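Local coordinates for glutamine--tRNA ligase (Saccharomyces cerevisiae, PDB 3TL4), which attaches glutamine to its cognate tRNA at the expense of ATP, the chain here being its tRNA-binding appended domain, at residues L10-F16 against L34-K39; I137-Y142 against L177-D182. One frame throughout, in Å; residues are numbered along the deposited sequence.

Contact 1: residues L10-F16 against L34-K39; sequences LFSQVGF and LYKLIK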
loop_
_atom_site.group_PDB
_atom_site.type_symbol
_atom_site.label_atom_id
_atom_site.label_comp_id
_atom_site.label_asym_id
_atom_site.label_seq_id
_atom_site.Cartn_x
_atom_site.Cartn_y
_atom_site.Cartn_z
ATOM N N LEU A 10 -4.285 -23.725 11.106
ATOM C CA LEU A 10 -4.852 -22.989 9.973
ATOM C C LEU A 10 -3.817 -22.120 9.264
ATOM O O LEU A 10 -3.732 -22.119 8.041
ATOM C CB LEU A 10 -6.021 -22.122 10.431
ATOM C CG LEU A 10 -6.636 -21.198 9.379
ATOM C CD1 LEU A 10 -7.210 -22.007 8.224
ATOM C CD2 LEU A 10 -7.708 -20.309 10.005
ATOM N N PHE A 11 -3.034 -21.388 10.048
ATOM C CA PHE A 11 -2.069 -20.425 9.523
ATOM C C PHE A 11 -0.978 -21.075 8.695
ATOM O O PHE A 11 -0.582 -20.549 7.654
ATOM C CB PHE A 11 -1.429 -19.630 10.665
ATOM C CG PHE A 11 -2.403 -18.773 11.425
ATOM C CD1 PHE A 11 -3.677 -18.538 10.930
ATOM C CD2 PHE A 11 -2.047 -18.200 12.631
ATOM C CE1 PHE A 11 -4.577 -17.739 11.630
ATOM C CE2 PHE A 11 -2.943 -17.405 13.334
ATOM C CZ PHE A 11 -4.207 -17.175 12.831
ATOM N N SER A 12 -0.474 -22.211 9.162
ATOM C CA SER A 12 0.572 -22.898 8.422
ATOM C C SER A 12 -0.021 -23.630 7.225
ATOM O O SER A 12 0.674 -23.884 6.245
ATOM C CB SER A 12 1.339 -23.857 9.322
ATOM O OG SER A 12 0.462 -24.828 9.858
ATOM N N GLN A 13 -1.308 -23.955 7.304
ATOM C CA GLN A 13 -2.005 -24.580 6.182
ATOM C C GLN A 13 -2.229 -23.614 5.028
ATOM O O GLN A 13 -2.205 -24.021 3.865
ATOM C CB GLN A 13 -3.330 -25.187 6.628
ATOM C CG GLN A 13 -3.152 -26.505 7.356
ATOM C CD GLN A 13 -4.354 -26.882 8.194
ATOM O OE1 GLN A 13 -5.312 -26.111 8.313
ATOM N NE2 GLN A 13 -4.311 -28.073 8.784
ATOM N N VAL A 14 -2.448 -22.340 5.344
ATOM C CA VAL A 14 -2.557 -21.325 4.300
ATOM C C VAL A 14 -1.155 -20.891 3.834
ATOM O O VAL A 14 -1.002 -20.126 2.878
ATOM C CB VAL A 14 -3.458 -20.136 4.723
ATOM C CG1 VAL A 14 -4.742 -20.658 5.375
ATOM C CG2 VAL A 14 -2.744 -19.197 5.654
ATOM N N GLY A 15 -0.130 -21.411 4.501
ATOM C CA GLY A 15 1.225 -21.278 4.001
ATOM C C GLY A 15 2.111 -20.274 4.705
ATOM O O GLY A 15 3.187 -19.951 4.206
ATOM N N PHE A 16 1.674 -19.771 5.853
ATOM C CA PHE A 16 2.551 -18.940 6.667
ATOM C C PHE A 16 3.696 -19.820 7.121
ATOM O O PHE A 16 3.485 -20.974 7.499
ATOM C CB PHE A 16 1.821 -18.344 7.884
ATOM C CG PHE A 16 0.965 -17.161 7.558
ATOM C CD1 PHE A 16 1.541 -15.940 7.241
ATOM C CD2 PHE A 16 -0.415 -17.260 7.574
ATOM C CE1 PHE A 16 0.751 -14.838 6.934
ATOM C CE2 PHE A 16 -1.204 -16.172 7.261
ATOM C CZ PHE A 16 -0.624 -14.959 6.941
ATOM N N LEU A 34 -7.229 -12.707 12.396
ATOM C CA LEU A 34 -6.641 -13.385 11.250
ATOM C C LEU A 34 -7.403 -14.671 10.958
ATOM O O LEU A 34 -7.806 -14.911 9.827
ATOM C CB LEU A 34 -5.154 -13.657 11.463
ATOM C CG LEU A 34 -4.419 -14.243 10.256
ATOM C CD1 LEU A 34 -4.690 -13.413 9.023
ATOM C CD2 LEU A 34 -2.934 -14.292 10.538
ATOM N N TYR A 35 -7.622 -15.476 11.994
ATOM C CA TYR A 35 -8.409 -16.706 11.889
ATOM C C TYR A 35 -9.784 -16.454 11.261
ATOM O O TYR A 35 -10.159 -17.106 10.276
ATOM C CB TYR A 35 -8.574 -17.346 13.276
ATOM C CG TYR A 35 -9.188 -18.732 13.266
ATOM C CD1 TYR A 35 -10.562 -18.912 13.373
ATOM C CD2 TYR A 35 -8.387 -19.864 13.161
ATOM C CE1 TYR A 35 -11.121 -20.181 13.360
ATOM C CE2 TYR A 35 -8.934 -21.132 13.146
ATOM C CZ TYR A 35 -10.301 -21.288 13.246
ATOM O OH TYR A 35 -10.841 -22.558 13.231
ATOM N N LYS A 36 -10.536 -15.512 11.824
ATOM C CA LYS A 36 -11.887 -15.259 11.320
ATOM C C LYS A 36 -11.869 -14.715 9.893
ATOM O O LYS A 36 -12.724 -15.070 9.086
ATOM C CB LYS A 36 -12.686 -14.333 12.246
ATOM C CG LYS A 36 -12.828 -12.890 11.744
ATOM C CD LYS A 36 -13.707 -12.018 12.661
ATOM C CE LYS A 36 -13.595 -10.510 12.329
ATOM N NZ LYS A 36 -14.472 -10.066 11.203
ATOM N N LEU A 37 -10.902 -13.856 9.583
ATOM C CA LEU A 37 -10.758 -13.326 8.230
ATOM C C LEU A 37 -10.439 -14.437 7.220
ATOM O O LEU A 37 -11.094 -14.545 6.181
ATOM C CB LEU A 37 -9.699 -12.217 8.176
ATOM C CG LEU A 37 -9.990 -10.948 8.990
ATOM C CD1 LEU A 37 -8.754 -10.056 9.114
ATOM C CD2 LEU A 37 -11.186 -10.161 8.440
ATOM N N ILE A 38 -9.441 -15.263 7.522
ATOM C CA ILE A 38 -9.144 -16.424 6.681
ATOM C C ILE A 38 -10.353 -17.373 6.479
ATOM O O ILE A 38 -10.519 -17.961 5.413
ATOM C CB ILE A 38 -7.954 -17.226 7.230
ATOM C CG1 ILE A 38 -6.659 -16.427 7.075
ATOM C CG2 ILE A 38 -7.832 -18.561 6.513
ATOM C CD1 ILE A 38 -5.441 -17.126 7.615
ATOM N N LYS A 39 -11.188 -17.525 7.500
ATOM C CA LYS A 39 -12.312 -18.463 7.425
ATOM C C LYS A 39 -13.484 -17.967 6.571
ATOM O O LYS A 39 -14.352 -18.751 6.207
ATOM C CB LYS A 39 -12.811 -18.834 8.827
ATOM C CG LYS A 39 -11.897 -19.768 9.601
ATOM C CD LYS A 39 -11.904 -21.171 9.016
ATOM C CE LYS A 39 -11.330 -22.174 10.021
ATOM N NZ LYS A 39 -11.322 -23.584 9.535
#
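L10 drives one methyl, CD2, against the ring of Y35 until CD2 and Y35 CD2 lie only 3.3 Å apart, a tight meeting of two side chains that cross nearly at right angles. The leucine gets there because its CG stands opposite the backbone N (chi1 175°), which sends both methyls across to helix 28-39; the other, CD1, slides past I38 and rests on I38 CG2 at 3.9 Å. L34 sets CD2 over one face of the F11 ring, displaced toward its rim, 4.0 Å from the ring centroid, a CH-pi contact, while the backbone N of Y35 lies at the ring edge. I38, beta-branched, splits its two arms, CG2 meeting V14 CG1 and CD1 meeting V14 CG2. Cutting the F11 ring back to an alanine is likely to strip L34 CD2 of its aromatic face and open a gap toward V21 and I24 of helix 18-24. Helix 4-13 then ends in a Schellman motif, F16 N bonding F11 O; G15 takes the positive phi, where a CB would jam against the preceding carbonyl O. With no hydrogen bond joining the segments, their fit rests on shape and close apolar contact.

Contact 2: residues I137-Y142 against L177-D182; sequences ILTERY and LLGPKD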
loop_
_atom_site.group_PDB
_atom_site.type_symbol
_atom_site.label_atom_id
_atom_site.label_comp_id
_atom_site.label_asym_id
_atom_site.label_seq_id
_atom_site.Cartn_x
_atom_site.Cartn_y
_atom_site.Cartn_z
ATOM N N ILE A 137 14.549 25.421 -7.761
ATOM C CA ILE A 137 15.375 24.313 -8.227
ATOM C C ILE A 137 16.627 24.721 -9.020
ATOM O O ILE A 137 17.659 24.109 -8.866
ATOM C CB ILE A 137 14.560 23.311 -9.041
ATOM C CG1 ILE A 137 13.462 22.706 -8.159
ATOM C CG2 ILE A 137 15.468 22.219 -9.556
ATOM C CD1 ILE A 137 12.445 21.900 -8.946
ATOM N N LEU A 138 16.535 25.745 -9.864
ATOM C CA LEU A 138 17.704 26.234 -10.603
ATOM C C LEU A 138 18.751 26.819 -9.670
ATOM O O LEU A 138 19.948 26.705 -9.911
ATOM C CB LEU A 138 17.305 27.296 -11.628
ATOM C CG LEU A 138 16.741 26.789 -12.954
ATOM C CD1 LEU A 138 16.248 27.943 -13.806
ATOM C CD2 LEU A 138 17.810 26.011 -13.683
ATOM N N THR A 139 18.287 27.446 -8.597
ATOM C CA THR A 139 19.174 28.050 -7.617
ATOM C C THR A 139 19.909 27.016 -6.781
ATOM O O THR A 139 21.096 27.173 -6.499
ATOM C CB THR A 139 18.399 28.991 -6.689
ATOM O OG1 THR A 139 17.841 30.052 -7.471
ATOM C CG2 THR A 139 19.317 29.578 -5.637
ATOM N N GLU A 140 19.211 25.959 -6.386
ATOM C CA GLU A 140 19.767 24.986 -5.441
ATOM C C GLU A 140 20.410 23.784 -6.146
ATOM O O GLU A 140 21.303 23.120 -5.599
ATOM C CB GLU A 140 18.671 24.530 -4.470
ATOM C CG GLU A 140 18.009 25.678 -3.677
ATOM C CD GLU A 140 18.971 26.374 -2.705
ATOM O OE1 GLU A 140 19.787 25.673 -2.060
ATOM O OE2 GLU A 140 18.921 27.622 -2.603
ATOM N N ARG A 141 19.944 23.524 -7.367
ATOM C CA ARG A 141 20.465 22.461 -8.212
ATOM C C ARG A 141 20.316 21.095 -7.584
ATOM O O ARG A 141 19.284 20.802 -6.998
ATOM C CB ARG A 141 21.916 22.738 -8.623
ATOM C CG ARG A 141 22.029 23.970 -9.517
ATOM C CD ARG A 141 23.459 24.224 -9.974
ATOM N NE ARG A 141 23.971 23.102 -10.750
ATOM C CZ ARG A 141 23.624 22.824 -12.008
ATOM N NH1 ARG A 141 22.756 23.600 -12.667
ATOM N NH2 ARG A 141 24.158 21.771 -12.614
ATOM N N TYR A 142 21.343 20.258 -7.708
ATOM C CA TYR A 142 21.207 18.854 -7.338
ATOM C C TYR A 142 21.050 18.588 -5.840
ATOM O O TYR A 142 20.494 17.562 -5.452
ATOM C CB TYR A 142 22.330 18.005 -7.937
ATOM C CG TYR A 142 22.187 17.781 -9.426
ATOM C CD1 TYR A 142 22.850 18.595 -10.340
ATOM C CD2 TYR A 142 21.383 16.765 -9.921
ATOM C CE1 TYR A 142 22.719 18.404 -11.693
ATOM C CE2 TYR A 142 21.253 16.561 -11.278
ATOM C CZ TYR A 142 21.932 17.384 -12.157
ATOM O OH TYR A 142 21.813 17.195 -13.512
ATOM N N LEU A 177 16.684 20.114 -17.056
ATOM C CA LEU A 177 16.684 21.509 -16.604
ATOM C C LEU A 177 18.061 21.993 -16.151
ATOM O O LEU A 177 18.436 23.143 -16.382
ATOM C CB LEU A 177 15.699 21.657 -15.434
ATOM C CG LEU A 177 15.633 22.975 -14.653
ATOM C CD1 LEU A 177 15.216 24.145 -15.551
ATOM C CD2 LEU A 177 14.688 22.833 -13.459
ATOM N N LEU A 178 18.799 21.118 -15.478
ATOM C CA LEU A 178 20.026 21.518 -14.801
ATOM C C LEU A 178 21.231 21.300 -15.683
ATOM O O LEU A 178 22.231 22.005 -15.565
ATOM C CB LEU A 178 20.192 20.747 -13.488
ATOM C CG LEU A 178 19.126 21.050 -12.420
ATOM C CD1 LEU A 178 19.597 20.578 -11.068
ATOM C CD2 LEU A 178 18.842 22.536 -12.350
ATOM N N GLY A 179 21.111 20.335 -16.587
ATOM C CA GLY A 179 22.243 19.842 -17.341
ATOM C C GLY A 179 22.989 18.899 -16.434
ATOM O O GLY A 179 22.520 18.618 -15.334
ATOM N N PRO A 180 24.156 18.403 -16.876
ATOM C CA PRO A 180 24.865 17.435 -16.029
ATOM C C PRO A 180 25.501 18.083 -14.796
ATOM O O PRO A 180 25.685 19.306 -14.770
ATOM C CB PRO A 180 25.932 16.855 -16.970
ATOM C CG PRO A 180 26.108 17.867 -18.035
ATOM C CD PRO A 180 24.782 18.558 -18.199
ATOM N N LYS A 181 25.797 17.269 -13.784
ATOM C CA LYS A 181 26.478 17.734 -12.585
ATOM C C LYS A 181 27.832 18.312 -12.951
ATOM O O LYS A 181 28.569 17.713 -13.726
ATOM C CB LYS A 181 26.665 16.587 -11.589
ATOM C CG LYS A 181 25.368 15.887 -11.249
ATOM C CD LYS A 181 25.525 15.083 -9.984
ATOM C CE LYS A 181 24.240 14.368 -9.614
ATOM N NZ LYS A 181 24.397 13.647 -8.324
ATOM N N ASP A 182 28.147 19.475 -12.390
ATOM C CA ASP A 182 29.428 20.122 -12.631
ATOM C C ASP A 182 29.999 20.733 -11.341
ATOM O O ASP A 182 29.604 20.343 -10.243
ATOM C CB ASP A 182 29.339 21.139 -13.787
ATOM C CG ASP A 182 28.357 22.271 -13.521
ATOM O OD1 ASP A 182 28.035 22.530 -12.347
ATOM O OD2 ASP A 182 27.925 22.922 -14.496
HETATM O O HOH W 1 25.335 21.641 -15.810
#
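Y142 is clasped between two aliphatic groups. L178 CD1 lies over the centre of one ring face, 3.9 Å from the centroid of the Y142 ring, and K181 CG covers the opposite face at 3.8 Å from the same centroid; lysine suits the second place because its long methylene chain can run across a ring, CE reaching Y142 CD2. The phenol OH points at G179 O, near the ring plane, as a donor would, but the modelled Y142 OH to G179 O distance of 2.4 Å is too short to take at face value. Nearby, R141 NH1 gives L178 O a weak hydrogen bond of 3.3 Å, and a water 2.6 Å from P180 O, also within reach of L178 O, accepts weakly from R141 NH2. Both segments are helix ends running into turns, helix 134-140 breaking at R141 and helix 166-178 at G179, each with positive phi; a side chain on G179 would clash with P180 CD. Farther back, branched aliphatic side chains meet: L138 CD2 lies 3.7 Å from L177 CD1, and I137 CG2 touches L177 CD2. The bend at chi3 (61°) brings the guanidinium edge of R141 round to the carbonyls of the turn, where D185 holds NE in a salt bridge; D182 OD1, well out of the guanidinium plane, adds only a long charge contact, and D182 itself pairs with R184.

Contact 1 closes before contact 2 opens, and the two lie on opposite sides of the chain's centre, their own centres 52 Å apart and their nearest atoms about 40 Å apart. They share no helix: contact 1 joins helices 4-13 and 28-39, near the N-terminus, while contact 2 joins the ends of helices 134-140 and 166-178, near the C-terminus. The modelled chain has no strands, so each end is built by helix packing, apolar in contact 1 and partly polar in contact 2. Contact 1 lies wholly within part 1 of the family's RNA-binding region, whereas contact 2 brings part 1 against part 2 at the other end of this elongated tRNA-binding domain.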